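Local coordinates for Low molecular weight protein-tyrosine-phosphatase YwlE (Bacillus subtilis subsp. subtilis, PDB 4KK3), which removes phosphate from phosphoarginine residues of proteins, counteracting the arginine kinase McsB and restoring DNA binding by the repressor CtsR, at residues Glu53-Glu57 with Lys58-Leu62. Sequence-based numbering, arbitrary orientation.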
loop_
_atom_site.group_PDB
_atom_site.type_symbol
_atom_site.label_atom_id
_atom_site.label_comp_id
_atom_site.label_asym_id
_atom_site.label_seq_id
_atom_site.Cartn_x
_atom_site.Cartn_y
_atom_site.Cartn_z
ATOM N N GLU A 53 -6.087 -4.352 14.746
ATOM C CA GLU A 53 -5.460 -4.433 16.063
ATOM C C GLU A 53 -3.980 -4.028 15.992
ATOM O O GLU A 53 -3.476 -3.319 16.860
ATOM C CB GLU A 53 -5.632 -5.845 16.659
ATOM C CG GLU A 53 -4.794 -6.099 17.910
ATOM C CD GLU A 53 -5.069 -7.455 18.546
ATOM O OE1 GLU A 53 -5.774 -8.283 17.925
ATOM O OE2 GLU A 53 -4.581 -7.691 19.675
ATOM N N ALA A 54 -3.292 -4.455 14.936
ATOM C CA ALA A 54 -1.884 -4.121 14.768
ATOM C C ALA A 54 -1.659 -2.609 14.696
ATOM O O ALA A 54 -0.710 -2.084 15.281
ATOM C CB ALA A 54 -1.328 -4.802 13.505
ATOM N N LEU A 55 -2.547 -1.902 14.005
ATOM C CA LEU A 55 -2.398 -0.455 13.890
ATOM C C LEU A 55 -2.899 0.232 15.158
ATOM O O LEU A 55 -2.348 1.253 15.563
ATOM C CB LEU A 55 -3.138 0.099 12.682
ATOM C CG LEU A 55 -2.598 -0.360 11.317
ATOM C CD1 LEU A 55 -2.848 0.665 10.216
ATOM C CD2 LEU A 55 -1.131 -0.776 11.356
ATOM N N PHE A 56 -3.935 -0.338 15.765
ATOM C CA PHE A 56 -4.521 0.221 16.983
ATOM C C PHE A 56 -3.469 0.318 18.099
ATOM O O PHE A 56 -3.429 1.293 18.874
ATOM C CB PHE A 56 -5.715 -0.651 17.401
ATOM C CG PHE A 56 -6.489 -0.115 18.589
ATOM C CD1 PHE A 56 -7.476 0.840 18.417
ATOM C CD2 PHE A 56 -6.251 -0.605 19.856
ATOM C CE1 PHE A 56 -8.202 1.320 19.515
ATOM C CE2 PHE A 56 -6.967 -0.133 20.951
ATOM C CZ PHE A 56 -7.945 0.825 20.768
ATOM N N GLU A 57 -2.591 -0.683 18.151
ATOM C CA GLU A 57 -1.475 -0.706 19.093
ATOM C C GLU A 57 -0.565 0.525 18.967
ATOM O O GLU A 57 -0.022 1.014 19.963
ATOM C CB GLU A 57 -0.666 -1.998 18.927
ATOM C CG GLU A 57 0.736 -1.952 19.515
ATOM C CD GLU A 57 1.480 -3.254 19.318
ATOM O OE1 GLU A 57 0.805 -4.289 19.186
ATOM O OE2 GLU A 57 2.730 -3.246 19.287
ATOM N N LYS A 58 -0.431 1.033 17.748
ATOM C CA LYS A 58 0.377 2.212 17.470
ATOM C C LYS A 58 -0.461 3.483 17.377
ATOM O O LYS A 58 -0.004 4.497 16.841
ATOM C CB LYS A 58 1.147 2.016 16.158
ATOM C CG LYS A 58 2.053 0.802 16.164
ATOM C CD LYS A 58 3.314 1.072 16.966
ATOM C CE LYS A 58 4.380 0.033 16.671
ATOM N NZ LYS A 58 5.679 0.368 17.310
ATOM N N HIS A 59 -1.681 3.419 17.904
ATOM C CA HIS A 59 -2.597 4.557 17.942
ATOM C C HIS A 59 -2.983 5.085 16.568
ATOM O O HIS A 59 -3.154 6.283 16.379
ATOM C CB HIS A 59 -2.038 5.682 18.836
ATOM C CG HIS A 59 -1.683 5.218 20.212
ATOM N ND1 HIS A 59 -2.511 5.410 21.295
ATOM C CD2 HIS A 59 -0.603 4.546 20.675
ATOM C CE1 HIS A 59 -1.950 4.889 22.374
ATOM N NE2 HIS A 59 -0.794 4.358 22.026
ATOM N N ILE A 60 -3.138 4.176 15.609
ATOM C CA ILE A 60 -3.628 4.551 14.298
ATOM C C ILE A 60 -4.913 3.793 14.040
ATOM O O ILE A 60 -4.968 2.583 14.263
ATOM C CB ILE A 60 -2.599 4.190 13.201
ATOM C CG1 ILE A 60 -1.356 5.079 13.335
ATOM C CG2 ILE A 60 -3.219 4.361 11.819
ATOM C CD1 ILE A 60 -0.257 4.755 12.322
ATOM N N ALA A 61 -5.949 4.489 13.578
ATOM C CA ALA A 61 -7.230 3.837 13.316
ATOM C C ALA A 61 -7.270 3.316 11.890
ATOM O O ALA A 61 -6.992 4.045 10.946
ATOM C CB ALA A 61 -8.390 4.799 13.562
ATOM N N LEU A 62 -7.602 2.042 11.733
ATOM C CA LEU A 62 -7.701 1.467 10.400
ATOM C C LEU A 62 -9.163 1.161 10.108
ATOM O O LEU A 62 -9.628 0.026 10.273
ATOM C CB LEU A 62 -6.830 0.220 10.298
ATOM C CG LEU A 62 -6.804 -0.497 8.953
ATOM C CD1 LEU A 62 -6.457 0.493 7.836
ATOM C CD2 LEU A 62 -5.807 -1.653 9.017
#
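Leu55 and Ile60 meet in a local C-terminal helix cap, a Schellman motif, where helix 49-56 gives way to the loop leading to helix 71-76. Two backbone bonds identify it: Ile60 N donates to Leu55 O at 3.0 Å with a nearly straight N-H...O angle of 162°, and His59 N donates to Phe56 O at 2.9 Å. The positive phi of His59 marks it as the C-prime residue, and Phe56 to His59 forms a type I turn. Leu55 O is gripped twice, since Lys58 N also reaches it, at 2.9 Å but more bent; the two donors arrive from opposite faces of the carbonyl plane.

The reversal brings apolar side chains back against the last helical turn. In Leu55, chi1 of -65° turns CG beside the backbone N and chi2 of -152° then sets CD1 4.0 Å from Ile60 CG2 and 3.9 Å from Leu62 CD2, so that one methyl serves both residues. Leu55 and Leu62 also touch Ala19 of helix 13-28, while Ile60 rests on Leu20, which joins the cap to the helix that follows the phosphate-binding loop. Leu62 lies about 7 Å, side chain to side chain, from the substrate-binding residue Cys12.

On the polar side, the extended Glu57 forms a salt bridge with Lys128, and Arg131 donates a hydrogen bond to Ala54 O; both partners belong to helix 124-145. Lys58 NZ is 5.1 Å from Glu57 OE2, not in contact, so any attraction between the charges is probably weak. Backbone amides thus satisfy the terminal carbonyls of Leu55 and Phe56, whereas leucine and isoleucine side chains pack toward helix 13-28.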